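Local coordinates for protein Pgp2 (Campylobacter jejuni subsp. jejuni, PDB 6XJ6) that probably trims cell-wall peptidoglycan as an LD-carboxypeptidase and directs helical cell shape, with an accessory NTF2-like domain whose pocket binds peptidoglycan, at residues S253-Y258 against R266-L271; G93-A98 against K146-V151; G14-S19 against Y44-I49; F157-E162 against P240-E245; S190-Y195 against S224-K229. All blocks are in the same frame, centred on the assembly; numbering follows the deposited sequence.

Contact 1 (S253-Y258 against R266-L271); sequences SFYEDY and RGDKIL
A beta hairpin pairs strand 249-260 with strand 263-275, and this contact is part of its antiparallel ladder. Phe-254 with Lys-269 and Glu-256 with Gly-267 are the hydrogen-bonded pairs. Glu-256 N reaches Gly-267 O at 2.8 Å and 174°, nearly along the C=O axis. On the face with Tyr-255 and Asp-257, Arg-266 serves two partners. Its chain bends at chi3 (-85°), which lays the guanidinium flat on the Tyr-255 ring, planes 3° apart. CZ of Arg-266 lies off-centre, 4.2 Å from the Tyr-255 centroid, in a cation-pi stack. Asp-257 comes in at the edge of the guanidinium. Arg-266 NE meets Asp-257 OD1 at 2.8 Å and Arg-266 NH2 meets Asp-257 OD2 at 3.2 Å, each on a syn lone pair. This side-on salt bridge should fix the rotation of both groups. The hairpin belongs to the antiparallel sheet of the NTF2-like domain, and Ser-234 on strand 232-240 also bonds Asp-257 OD2. The face with Phe-254 turns to helix 170-188, where that ring meets Leu-180 and Trp-183. Lys-269 CB sits over the Phe-254 ring, 3.6 Å from its centroid. Lys-269 then bends away; its NZ forms a salt bridge with Glu-286 and shares a water with Glu-256 OE1.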
# COMPACT_ATOMS: atom_id res chain seq x y z
N SER A 253 4.56 -5.09 2.91
CA SER A 253 5.08 -5.85 1.78
C SER A 253 6.48 -6.34 2.12
O SER A 253 7.21 -5.71 2.88
CB SER A 253 5.09 -5.02 0.49
OG SER A 253 5.92 -3.87 0.60
N PHE A 254 6.83 -7.49 1.56
CA PHE A 254 8.12 -8.09 1.85
C PHE A 254 8.36 -9.22 0.86
O PHE A 254 7.42 -9.69 0.20
CB PHE A 254 8.19 -8.62 3.29
CG PHE A 254 7.08 -9.56 3.66
CD1 PHE A 254 7.23 -10.92 3.56
CD2 PHE A 254 5.87 -9.06 4.13
CE1 PHE A 254 6.21 -11.78 3.92
CE2 PHE A 254 4.84 -9.91 4.48
CZ PHE A 254 5.01 -11.27 4.37
N TYR A 255 9.62 -9.63 0.76
CA TYR A 255 9.99 -10.82 0.00
C TYR A 255 10.00 -12.01 0.93
O TYR A 255 10.47 -11.93 2.07
CB TYR A 255 11.39 -10.67 -0.59
CG TYR A 255 11.52 -9.73 -1.76
CD1 TYR A 255 12.40 -8.65 -1.71
CD2 TYR A 255 10.78 -9.91 -2.92
CE1 TYR A 255 12.54 -7.79 -2.78
CE2 TYR A 255 10.91 -9.05 -3.99
CZ TYR A 255 11.78 -7.99 -3.91
OH TYR A 255 11.91 -7.13 -4.99
N GLU A 256 9.49 -13.13 0.44
CA GLU A 256 9.48 -14.40 1.14
C GLU A 256 10.54 -15.26 0.49
O GLU A 256 10.45 -15.55 -0.71
CB GLU A 256 8.11 -15.05 1.00
CG GLU A 256 7.87 -16.23 1.89
CD GLU A 256 6.39 -16.55 2.00
OE1 GLU A 256 5.88 -17.28 1.13
OE2 GLU A 256 5.74 -16.04 2.94
N ASP A 257 11.56 -15.66 1.26
CA ASP A 257 12.71 -16.39 0.73
C ASP A 257 12.76 -17.77 1.36
O ASP A 257 12.52 -17.93 2.56
CB ASP A 257 14.02 -15.65 1.03
CG ASP A 257 14.11 -14.31 0.31
OD1 ASP A 257 13.72 -14.23 -0.87
OD2 ASP A 257 14.57 -13.33 0.94
N TYR A 258 13.09 -18.77 0.54
CA TYR A 258 13.15 -20.15 1.01
C TYR A 258 14.14 -20.90 0.14
O TYR A 258 14.11 -20.79 -1.09
CB TYR A 258 11.77 -20.82 0.92
N ARG A 266 12.38 -16.73 -4.28
CA ARG A 266 11.96 -15.45 -3.73
C ARG A 266 10.59 -15.11 -4.31
O ARG A 266 10.42 -15.11 -5.53
CB ARG A 266 12.96 -14.34 -4.05
CG ARG A 266 12.46 -12.95 -3.67
CD ARG A 266 13.58 -11.92 -3.66
NE ARG A 266 14.32 -11.90 -2.39
CZ ARG A 266 15.21 -10.98 -2.06
NH1 ARG A 266 15.49 -9.98 -2.89
NH2 ARG A 266 15.83 -11.04 -0.89
N GLY A 267 9.64 -14.83 -3.44
CA GLY A 267 8.31 -14.46 -3.87
C GLY A 267 7.84 -13.21 -3.15
O GLY A 267 8.21 -12.96 -2.01
N ASP A 268 7.03 -12.42 -3.85
CA ASP A 268 6.50 -11.18 -3.30
C ASP A 268 5.28 -11.47 -2.45
O ASP A 268 4.34 -12.14 -2.89
CB ASP A 268 6.11 -10.22 -4.42
CG ASP A 268 7.21 -10.00 -5.42
OD1 ASP A 268 6.98 -10.23 -6.63
OD2 ASP A 268 8.32 -9.60 -5.01
N LYS A 269 5.27 -10.93 -1.23
CA LYS A 269 4.14 -11.01 -0.33
C LYS A 269 3.63 -9.61 -0.02
O LYS A 269 4.41 -8.66 0.11
CB LYS A 269 4.55 -11.65 1.00
CG LYS A 269 4.97 -13.10 0.90
CD LYS A 269 3.79 -14.04 0.74
CE LYS A 269 2.88 -14.06 1.98
NZ LYS A 269 1.72 -14.97 1.77
N ILE A 270 2.31 -9.48 0.11
CA ILE A 270 1.69 -8.24 0.57
C ILE A 270 0.56 -8.60 1.52
O ILE A 270 -0.25 -9.48 1.23
CB ILE A 270 1.13 -7.37 -0.58
CG1 ILE A 270 2.14 -7.22 -1.71
CG2 ILE A 270 0.73 -6.01 -0.02
CD1 ILE A 270 1.61 -6.47 -2.92
N LEU A 271 0.53 -7.92 2.66
CA LEU A 271 -0.59 -7.98 3.59
C LEU A 271 -1.22 -6.60 3.69
O LEU A 271 -0.51 -5.60 3.82
CB LEU A 271 -0.13 -8.42 4.99
CG LEU A 271 0.61 -9.75 5.11
CD1 LEU A 271 1.06 -9.98 6.54
CD2 LEU A 271 -0.26 -10.91 4.65
O HOH W 1 3.00 -17.60 0.89

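Contact 2 (G93-A98 against K146-V151); sequences GPFAFA and KFAQVV
Helix 141-151 of the L,D-transpeptidase (YkuD) domain lays one apolar side on the chain that leads into strand 97-98. Phe-147, Ala-148 and Val-151 form that side. Together they make a shallow hollow, with the small Ala-148 as its floor and the larger side chains as its walls. The ring of Phe-97 is the bump that enters it. CG of Phe-97 is anti to the carbonyl carbon (chi1 -53°), and the ring points tip first at the helix. Phe-147 presents its edge to one face of the Phe-97 ring. This is a T-shaped pair, with centroids 5.1 Å apart and planes at 76°. On the helix, Val-151 CG1 lies over a face of the Phe-147 ring, and Phe-53 meets that ring edge-to-face. Phe-95 is a second bump, beside the first. The Phe-97 side chain is about 6 Å from that of His-119, the predicted proton donor/acceptor, so the packing lies close to the probable active site. Val-151 CG2 touches Phe-97 CE2 at 3.7 Å. Ala-148 CB sits in the notch where the two rings come together, 3.9 Å from Phe-95 CE2 and 3.9 Å from Phe-97 CZ, in the plane of the latter ring.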
# COMPACT_ATOMS: atom_id res chain seq x y z
N GLY A 93 -1.70 15.45 -21.69
CA GLY A 93 -0.49 16.21 -21.53
C GLY A 93 0.71 15.48 -22.12
O GLY A 93 0.57 14.63 -23.00
N PRO A 94 1.91 15.80 -21.63
CA PRO A 94 3.12 15.26 -22.27
C PRO A 94 3.38 13.79 -21.98
O PRO A 94 4.03 13.12 -22.79
CB PRO A 94 4.24 16.15 -21.72
CG PRO A 94 3.72 16.60 -20.39
CD PRO A 94 2.23 16.75 -20.55
N PHE A 95 2.90 13.28 -20.85
CA PHE A 95 3.13 11.89 -20.47
C PHE A 95 2.37 11.60 -19.19
O PHE A 95 1.71 12.49 -18.64
CB PHE A 95 4.63 11.60 -20.29
CG PHE A 95 5.39 12.65 -19.53
CD1 PHE A 95 6.23 13.53 -20.19
CD2 PHE A 95 5.29 12.75 -18.15
CE1 PHE A 95 6.94 14.50 -19.50
CE2 PHE A 95 6.01 13.71 -17.45
CZ PHE A 95 6.84 14.59 -18.13
N ALA A 96 2.44 10.36 -18.71
CA ALA A 96 1.61 9.91 -17.61
C ALA A 96 2.34 8.85 -16.81
O ALA A 96 3.36 8.30 -17.24
CB ALA A 96 0.27 9.35 -18.12
N PHE A 97 1.78 8.54 -15.64
CA PHE A 97 2.30 7.53 -14.73
C PHE A 97 1.10 6.78 -14.18
O PHE A 97 0.15 7.40 -13.68
CB PHE A 97 3.05 8.17 -13.56
CG PHE A 97 4.14 9.13 -13.97
CD1 PHE A 97 3.82 10.42 -14.38
CD2 PHE A 97 5.47 8.75 -13.93
CE1 PHE A 97 4.81 11.31 -14.75
CE2 PHE A 97 6.47 9.64 -14.30
CZ PHE A 97 6.13 10.92 -14.72
N ALA A 98 1.12 5.45 -14.25
CA ALA A 98 -0.04 4.68 -13.85
C ALA A 98 0.09 4.24 -12.40
O ALA A 98 1.14 3.73 -11.99
CB ALA A 98 -0.22 3.45 -14.75
N LYS A 146 9.51 18.35 -13.74
CA LYS A 146 10.10 18.24 -12.41
C LYS A 146 9.59 17.01 -11.68
O LYS A 146 10.37 16.28 -11.05
CB LYS A 146 9.83 19.50 -11.59
CG LYS A 146 10.39 19.39 -10.16
CD LYS A 146 10.23 20.67 -9.35
CE LYS A 146 10.81 20.49 -7.94
NZ LYS A 146 10.80 21.74 -7.13
N PHE A 147 8.28 16.75 -11.75
CA PHE A 147 7.74 15.53 -11.16
C PHE A 147 8.44 14.30 -11.72
O PHE A 147 8.84 13.40 -10.98
CB PHE A 147 6.23 15.47 -11.41
CG PHE A 147 5.59 14.24 -10.85
CD1 PHE A 147 5.44 13.10 -11.62
CD2 PHE A 147 5.15 14.21 -9.54
CE1 PHE A 147 4.86 11.96 -11.11
CE2 PHE A 147 4.56 13.08 -9.01
CZ PHE A 147 4.42 11.94 -9.80
N ALA A 148 8.60 14.24 -13.05
CA ALA A 148 9.23 13.08 -13.68
C ALA A 148 10.66 12.90 -13.20
O ALA A 148 11.10 11.77 -12.95
CB ALA A 148 9.19 13.23 -15.20
N GLN A 149 11.41 14.00 -13.06
CA GLN A 149 12.79 13.91 -12.60
C GLN A 149 12.85 13.38 -11.17
O GLN A 149 13.76 12.61 -10.83
CB GLN A 149 13.44 15.29 -12.68
CG GLN A 149 13.61 15.80 -14.10
CD GLN A 149 14.10 17.23 -14.16
OE1 GLN A 149 14.19 17.91 -13.13
NE2 GLN A 149 14.42 17.71 -15.36
N VAL A 150 11.90 13.77 -10.32
CA VAL A 150 11.95 13.36 -8.92
C VAL A 150 11.63 11.88 -8.76
O VAL A 150 12.16 11.23 -7.85
CB VAL A 150 11.02 14.25 -8.06
CG1 VAL A 150 10.82 13.66 -6.67
CG2 VAL A 150 11.58 15.66 -7.97
N VAL A 151 10.76 11.32 -9.60
CA VAL A 151 10.36 9.92 -9.46
C VAL A 151 11.19 8.98 -10.33
O VAL A 151 11.09 7.75 -10.15
CB VAL A 151 8.86 9.71 -9.74
CG1 VAL A 151 8.01 10.55 -8.79
CG2 VAL A 151 8.51 10.01 -11.21

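Contact 3 (G14-S19 against Y44-I49); sequences GDKNIS and YEDGKI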
# COMPACT_ATOMS: atom_id res chain seq x y z
N GLY A 14 14.03 3.77 16.41
CA GLY A 14 14.70 4.91 17.00
C GLY A 14 13.95 6.20 16.73
O GLY A 14 12.72 6.27 16.83
N ASP A 15 14.70 7.24 16.37
CA ASP A 15 14.14 8.56 16.12
C ASP A 15 13.84 8.79 14.64
O ASP A 15 13.66 9.94 14.23
CB ASP A 15 15.08 9.64 16.66
CG ASP A 15 15.24 9.57 18.15
OD1 ASP A 15 14.31 9.10 18.84
OD2 ASP A 15 16.31 9.98 18.65
N LYS A 16 13.77 7.73 13.85
CA LYS A 16 13.50 7.88 12.43
C LYS A 16 12.11 8.46 12.20
O LYS A 16 11.18 8.23 12.97
CB LYS A 16 13.60 6.53 11.73
CG LYS A 16 15.01 5.99 11.70
CD LYS A 16 15.06 4.53 11.29
CE LYS A 16 16.44 3.92 11.57
NZ LYS A 16 16.86 3.99 13.00
N ASN A 17 11.98 9.22 11.12
CA ASN A 17 10.69 9.74 10.69
C ASN A 17 10.00 8.64 9.89
O ASN A 17 10.30 8.42 8.72
CB ASN A 17 10.86 11.00 9.85
CG ASN A 17 9.53 11.61 9.45
OD1 ASN A 17 8.49 10.95 9.51
ND2 ASN A 17 9.56 12.86 9.03
N ILE A 18 9.09 7.92 10.55
CA ILE A 18 8.35 6.83 9.94
C ILE A 18 6.92 7.25 9.60
O ILE A 18 6.07 6.40 9.33
CB ILE A 18 8.41 5.55 10.78
CG1 ILE A 18 8.05 5.81 12.26
CG2 ILE A 18 9.79 4.94 10.69
CD1 ILE A 18 6.64 6.28 12.53
N SER A 19 6.64 8.56 9.60
CA SER A 19 5.27 9.03 9.46
C SER A 19 4.64 8.64 8.13
O SER A 19 3.41 8.52 8.05
CB SER A 19 5.23 10.55 9.65
OG SER A 19 5.97 11.22 8.64
N TYR A 44 12.35 9.15 1.08
CA TYR A 44 12.65 8.53 2.37
C TYR A 44 14.02 7.88 2.24
O TYR A 44 14.22 7.05 1.35
CB TYR A 44 11.60 7.46 2.69
CG TYR A 44 11.86 6.64 3.94
CD1 TYR A 44 12.74 5.57 3.92
CD2 TYR A 44 11.20 6.93 5.12
CE1 TYR A 44 12.96 4.81 5.06
CE2 TYR A 44 11.41 6.18 6.26
CZ TYR A 44 12.29 5.12 6.22
OH TYR A 44 12.49 4.37 7.35
N GLU A 45 14.94 8.27 3.12
CA GLU A 45 16.29 7.70 3.17
C GLU A 45 16.60 7.40 4.63
O GLU A 45 16.89 8.32 5.40
CB GLU A 45 17.30 8.66 2.57
CG GLU A 45 17.05 9.00 1.12
CD GLU A 45 18.07 9.96 0.56
OE1 GLU A 45 19.07 10.25 1.26
OE2 GLU A 45 17.88 10.43 -0.59
N ASP A 46 16.52 6.13 5.02
CA ASP A 46 16.87 5.68 6.37
C ASP A 46 16.20 6.56 7.44
O ASP A 46 16.83 6.98 8.41
CB ASP A 46 18.38 5.60 6.57
CG ASP A 46 18.77 5.06 7.94
OD1 ASP A 46 19.56 5.72 8.66
OD2 ASP A 46 18.28 3.97 8.31
N GLY A 47 14.92 6.82 7.25
CA GLY A 47 14.16 7.55 8.24
C GLY A 47 14.28 9.05 8.16
O GLY A 47 13.75 9.74 9.04
N LYS A 48 14.96 9.57 7.15
CA LYS A 48 14.97 11.00 6.87
C LYS A 48 14.04 11.26 5.70
O LYS A 48 14.16 10.62 4.65
CB LYS A 48 16.38 11.48 6.53
CG LYS A 48 17.37 11.38 7.67
CD LYS A 48 18.59 10.54 7.28
CE LYS A 48 19.37 11.16 6.12
NZ LYS A 48 20.34 10.19 5.53
N ILE A 49 13.11 12.20 5.88
CA ILE A 49 12.15 12.58 4.86
C ILE A 49 12.56 13.93 4.29
O ILE A 49 12.93 14.84 5.03
CB ILE A 49 10.73 12.64 5.45
CG1 ILE A 49 10.22 11.22 5.75
CG2 ILE A 49 9.76 13.39 4.53
CD1 ILE A 49 9.81 10.42 4.53
O HOH W 2 12.75 13.58 8.40
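The Tyr-44 ring has the backbone N of Gly-47 over one face, 3.3 Å above its plane. At the edge of the ring, CE2 of Tyr-44 meets the carbonyl O of Asn-17 at 3.5 Å. The Asn-17 side chain crosses that of Ile-49 at about a right angle, its ND2 3.7 Å from Ile-49 CG1. CG of Asn-17 is anti to the backbone N (chi1 -177°), and two bonds grip its OD1. Ser-19 N gives one to Asn-17 OD1 at 3.0 Å, which makes an Asx turn. Ser-19 OG gives the other to Asn-17 OD1 at 2.7 Å, in the carbonyl plane. They should hold the amide at a set rotation. A water links ND2, weakly, to Ile-49 N. The partner segment is a hairpin tip, a type I' turn from Glu-45 to Lys-48. Asn-17 N bonds Gly-47 O at 2.8 Å and 155°, on a lone pair. Lys-16 CB lies 3.7 Å from Gly-47 CA, a tight approach that goes with the lack of a side chain at Gly-47. Lys-16 bends at chi4 (59°), and its NZ bonds Glu-12 O and Ile-13 O at the end of helix 6-13. Asp-46 OD2 stays by Lys-16 CE. The loop thus runs from helix 6-13 towards strand 22-23 and packs against the tip of hairpin 38-45/48-56 in the catalytic domain. Tyr-23 meets Tyr-44 edge-to-face.

Contact 4 (F157-E162 against P240-E245); sequences FVMTEE and PYPNLE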
# COMPACT_ATOMS: atom_id res chain seq x y z
N PHE A 157 5.87 4.94 -4.29
CA PHE A 157 4.56 4.62 -3.78
C PHE A 157 3.62 5.81 -3.90
O PHE A 157 4.04 6.97 -4.04
CB PHE A 157 4.67 4.17 -2.31
CG PHE A 157 5.42 2.90 -2.14
CD1 PHE A 157 4.91 1.72 -2.64
CD2 PHE A 157 6.65 2.88 -1.49
CE1 PHE A 157 5.61 0.54 -2.50
CE2 PHE A 157 7.34 1.70 -1.34
CZ PHE A 157 6.83 0.53 -1.85
N VAL A 158 2.33 5.51 -3.83
CA VAL A 158 1.26 6.47 -4.01
C VAL A 158 0.37 6.37 -2.78
O VAL A 158 -0.20 5.31 -2.51
CB VAL A 158 0.45 6.17 -5.29
CG1 VAL A 158 -0.82 7.01 -5.38
CG2 VAL A 158 1.34 6.38 -6.50
N MET A 159 0.26 7.46 -2.04
CA MET A 159 -0.53 7.51 -0.82
C MET A 159 -1.55 8.62 -1.02
O MET A 159 -1.18 9.79 -1.15
CB MET A 159 0.39 7.80 0.36
CG MET A 159 -0.31 7.91 1.69
SD MET A 159 0.90 8.06 3.02
CE MET A 159 -0.18 8.52 4.37
N THR A 160 -2.82 8.26 -1.10
CA THR A 160 -3.88 9.21 -1.38
C THR A 160 -4.86 9.26 -0.22
O THR A 160 -5.47 8.24 0.13
CB THR A 160 -4.59 8.87 -2.69
OG1 THR A 160 -3.59 8.86 -3.72
CG2 THR A 160 -5.65 9.91 -3.01
N GLU A 161 -4.99 10.44 0.37
CA GLU A 161 -5.89 10.74 1.46
C GLU A 161 -7.16 11.38 0.93
O GLU A 161 -7.15 12.11 -0.07
CB GLU A 161 -5.25 11.74 2.43
CG GLU A 161 -3.96 11.27 3.03
CD GLU A 161 -3.26 12.35 3.82
OE1 GLU A 161 -3.39 13.55 3.50
OE2 GLU A 161 -2.54 11.99 4.78
N GLU A 162 -8.27 11.15 1.64
CA GLU A 162 -9.51 11.84 1.31
C GLU A 162 -9.55 13.23 1.94
O GLU A 162 -9.72 14.23 1.24
CB GLU A 162 -10.70 11.02 1.81
CG GLU A 162 -12.06 11.62 1.53
CD GLU A 162 -12.51 11.43 0.10
OE1 GLU A 162 -13.59 11.97 -0.22
OE2 GLU A 162 -11.80 10.77 -0.67
N PRO A 240 1.41 3.40 6.13
CA PRO A 240 0.05 3.73 6.56
C PRO A 240 -0.90 3.71 5.37
O PRO A 240 -0.51 4.06 4.25
CB PRO A 240 0.21 5.15 7.13
CG PRO A 240 1.33 5.72 6.36
CD PRO A 240 2.29 4.58 6.13
N TYR A 241 -2.14 3.31 5.63
CA TYR A 241 -3.11 3.04 4.58
C TYR A 241 -4.34 3.92 4.78
O TYR A 241 -5.22 3.58 5.61
CB TYR A 241 -3.50 1.56 4.56
CG TYR A 241 -4.20 1.16 3.27
CD1 TYR A 241 -5.56 1.40 3.09
CD2 TYR A 241 -3.49 0.60 2.21
CE1 TYR A 241 -6.19 1.05 1.93
CE2 TYR A 241 -4.12 0.26 1.04
CZ TYR A 241 -5.46 0.50 0.89
OH TYR A 241 -6.12 0.17 -0.27
N PRO A 242 -4.46 5.05 4.08
CA PRO A 242 -5.64 5.90 4.26
C PRO A 242 -6.91 5.17 3.89
O PRO A 242 -6.94 4.40 2.93
CB PRO A 242 -5.38 7.07 3.30
CG PRO A 242 -3.88 7.09 3.11
CD PRO A 242 -3.47 5.65 3.16
N ASN A 243 -7.97 5.44 4.64
CA ASN A 243 -9.25 4.80 4.37
C ASN A 243 -10.36 5.68 4.92
O ASN A 243 -10.13 6.57 5.75
CB ASN A 243 -9.31 3.40 4.99
CG ASN A 243 -9.26 3.44 6.49
OD1 ASN A 243 -10.30 3.49 7.14
ND2 ASN A 243 -8.06 3.43 7.04
N LEU A 244 -11.58 5.41 4.45
CA LEU A 244 -12.77 6.14 4.88
C LEU A 244 -13.64 5.31 5.82
O LEU A 244 -14.84 5.55 5.91
CB LEU A 244 -13.57 6.59 3.67
CG LEU A 244 -12.86 7.66 2.85
CD1 LEU A 244 -13.71 8.09 1.67
CD2 LEU A 244 -12.53 8.86 3.72
N GLU A 245 -13.05 4.34 6.50
CA GLU A 245 -13.79 3.47 7.40
C GLU A 245 -13.38 3.67 8.85
O GLU A 245 -13.74 2.85 9.71
CB GLU A 245 -13.59 2.00 7.00
CG GLU A 245 -14.02 1.69 5.58
CD GLU A 245 -15.14 0.67 5.52
OE1 GLU A 245 -16.16 0.87 6.22
OE2 GLU A 245 -14.99 -0.34 4.80
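This contact joins the two domains: strand 156-161 of the mixed YkuD sheet meets a loop of the NTF2-like domain, between strands 232-240 and 249-260. The touching parts run only 25° apart. Met-159 is the side chain to follow. From CB it is extended all the way, with CG anti to the backbone N (chi1 179°). Met-159 CG lies 3.9 Å from Pro-242 CG. Met-159 SD comes next, 4.1 Å from Pro-240 CG. The tip, Met-159 CE, touches Pro-240 CG at 3.8 Å. The methionine thus crosses both prolines at about a right angle. Its other neighbours are Ile-29, Leu-31 and Phe-78 of the flanking strands. Further along, Pro-242 CB rests on the carbonyl O of Thr-160 at 3.4 Å. Glu-161 adds its CG beside the Pro-242 ring, while its carboxylate turns to a salt bridge with Arg-167. Glu-162 bends at chi2 (78°), so its aliphatic part forms a shelf for Leu-244. CD2 of Leu-244 reaches Glu-162 CB at 3.4 Å. The Glu-162 carboxylate bonds Gly-64 N through OE1 and forms a salt bridge with Lys-34 through OE2. Pro-240 O is buried with no partner. Within the loop, Asn-243 ND2 bonds Tyr-241 O. Separately, an Asx turn forms where Asn-243 OD1 accepts from Glu-245 N at 2.9 Å, on a lone pair.

Contact 5 (S190-Y195 against S224-K229); sequences SDTNTY and SRKEDK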
# COMPACT_ATOMS: atom_id res chain seq x y z
N SER A 190 3.44 -24.65 11.94
CA SER A 190 2.14 -25.25 11.66
C SER A 190 1.21 -25.13 12.86
O SER A 190 0.43 -26.03 13.17
CB SER A 190 2.28 -26.71 11.21
OG SER A 190 3.01 -26.78 9.99
N ASP A 191 1.30 -23.99 13.55
CA ASP A 191 0.48 -23.68 14.72
C ASP A 191 -0.78 -23.00 14.22
O ASP A 191 -0.85 -21.77 14.09
CB ASP A 191 1.26 -22.79 15.67
CG ASP A 191 0.46 -22.36 16.89
OD1 ASP A 191 -0.71 -22.76 17.01
OD2 ASP A 191 1.01 -21.62 17.74
N THR A 192 -1.80 -23.81 13.94
CA THR A 192 -3.01 -23.31 13.27
C THR A 192 -3.68 -22.21 14.09
O THR A 192 -4.04 -21.16 13.56
CB THR A 192 -3.97 -24.47 13.03
OG1 THR A 192 -3.27 -25.56 12.43
CG2 THR A 192 -5.11 -24.03 12.12
N ASN A 193 -3.86 -22.45 15.39
CA ASN A 193 -4.65 -21.52 16.20
C ASN A 193 -3.99 -20.15 16.28
O ASN A 193 -4.65 -19.12 16.12
CB ASN A 193 -4.91 -22.10 17.59
CG ASN A 193 -5.85 -23.28 17.55
OD1 ASN A 193 -6.57 -23.48 16.57
ND2 ASN A 193 -5.86 -24.07 18.62
N THR A 194 -2.68 -20.11 16.53
CA THR A 194 -1.99 -18.82 16.56
C THR A 194 -2.02 -18.15 15.20
O THR A 194 -2.27 -16.95 15.09
CB THR A 194 -0.55 -19.01 17.04
OG1 THR A 194 -0.54 -19.62 18.34
CG2 THR A 194 0.18 -17.67 17.12
N TYR A 195 -1.77 -18.92 14.14
CA TYR A 195 -1.80 -18.38 12.78
C TYR A 195 -3.15 -17.73 12.49
O TYR A 195 -3.21 -16.58 12.03
CB TYR A 195 -1.51 -19.52 11.80
CG TYR A 195 -1.66 -19.21 10.33
CD1 TYR A 195 -2.81 -19.59 9.65
CD2 TYR A 195 -0.65 -18.59 9.60
CE1 TYR A 195 -2.96 -19.33 8.30
CE2 TYR A 195 -0.79 -18.33 8.25
CZ TYR A 195 -1.95 -18.71 7.61
OH TYR A 195 -2.11 -18.47 6.26
N SER A 224 -1.68 -29.79 8.91
CA SER A 224 -1.58 -31.12 9.50
C SER A 224 -0.43 -31.93 8.90
O SER A 224 -0.03 -32.94 9.49
CB SER A 224 -2.89 -31.89 9.32
OG SER A 224 -3.01 -32.38 8.00
N ARG A 225 0.09 -31.52 7.74
CA ARG A 225 1.30 -32.16 7.23
C ARG A 225 2.44 -32.03 8.23
O ARG A 225 3.36 -32.86 8.24
CB ARG A 225 1.71 -31.52 5.91
CG ARG A 225 0.67 -31.59 4.81
CD ARG A 225 1.23 -32.30 3.59
NE ARG A 225 0.20 -32.58 2.59
CZ ARG A 225 0.37 -33.38 1.54
NH1 ARG A 225 1.53 -34.00 1.35
NH2 ARG A 225 -0.63 -33.58 0.69
N LYS A 226 2.40 -31.00 9.08
CA LYS A 226 3.46 -30.73 10.05
C LYS A 226 4.83 -30.79 9.39
O LYS A 226 5.76 -31.45 9.86
CB LYS A 226 3.37 -31.69 11.25
CG LYS A 226 2.03 -31.64 12.00
CD LYS A 226 1.71 -30.23 12.50
CE LYS A 226 0.34 -30.17 13.18
NZ LYS A 226 -0.31 -28.84 13.00
N GLU A 227 4.95 -30.07 8.27
CA GLU A 227 6.20 -30.03 7.53
C GLU A 227 7.21 -29.16 8.25
O GLU A 227 6.87 -28.16 8.88
CB GLU A 227 5.95 -29.44 6.14
CG GLU A 227 5.03 -30.26 5.26
CD GLU A 227 5.72 -31.49 4.68
OE1 GLU A 227 5.00 -32.45 4.31
OE2 GLU A 227 6.96 -31.49 4.59
N ASP A 228 8.48 -29.55 8.16
CA ASP A 228 9.57 -28.72 8.63
C ASP A 228 9.83 -27.63 7.60
O ASP A 228 10.18 -27.93 6.45
CB ASP A 228 10.82 -29.56 8.87
CG ASP A 228 10.70 -30.46 10.08
OD1 ASP A 228 10.04 -30.05 11.06
OD2 ASP A 228 11.26 -31.58 10.05
N LYS A 229 9.67 -26.38 8.00
CA LYS A 229 9.73 -25.24 7.10
C LYS A 229 10.85 -24.30 7.53
O LYS A 229 11.14 -24.16 8.72
CB LYS A 229 8.41 -24.46 7.12
CG LYS A 229 7.17 -25.35 7.04
CD LYS A 229 5.88 -24.55 7.24
CE LYS A 229 4.68 -25.47 7.34
NZ LYS A 229 3.41 -24.73 7.61
O HOH W 3 2.78 -28.02 7.49
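Ser-190 opens the segment just after helix 170-188. Its phi is positive (56°), and two bonds back into the last turn make a Schellman motif. About half of the buried area belongs to this residue. Ser-190 O accepts from Lys-226 NZ at 2.9 Å, in the carbonyl plane. Ser-190 CB packs on Lys-226 CD at 3.8 Å; the lysine bends at chi2 and chi4, which brings its CD and NZ to Ser-190. Ser-190 OG lies 3.2 Å from Lys-229 NZ. A water 2.8 Å from Ser-190 OG also accepts from Glu-227 N. Asp-191 comes next and turns away, as the N-cap of helix 192-196. Asp-191 OD2 takes Thr-194 OG1 at 2.6 Å from above the carboxylate plane. Asp-191 OD1 receives a weak bond from Thr-194 N at 3.3 Å. Thr-192 begins the helix and touches Phe-223 and Lys-220. At Tyr-195 the backbone N bonds Asp-191 O, and the ring turns to Phe-223, edge-to-face. Lys-229 is extended beyond CG. Its NZ bonds Trp-187 O and makes cation-pi contacts with Trp-187 and Phe-223, so its charge is held at the C-terminal end of helix 170-188. The contact ties the bend between helices 170-188 and 192-196 to the loop that leaves helix 212-223 for strand 232-240, on the surface of the NTF2-like domain.

Contacts 2 and 4 are buried, contacts 1 and 5 lie at the surface, and contact 3 is in between. Contact 2 is wholly apolar and lies within the catalytic domain. Contact 4 is also carried by carbon atoms, but it joins the catalytic domain to the NTF2-like domain. Contacts 1 and 5 both belong to the NTF2-like domain, with centres 19 Å apart; contact 1 has strand pairing and a salt bridge, contact 5 a lysine-to-carbonyl bond and a water. Contact 3 relies on one backbone bond and a type I' turn with a glycine. Contacts 3 and 4 reach the same mixed sheet and touch, Ser-19 O to Pro-240 CG at 3.9 Å.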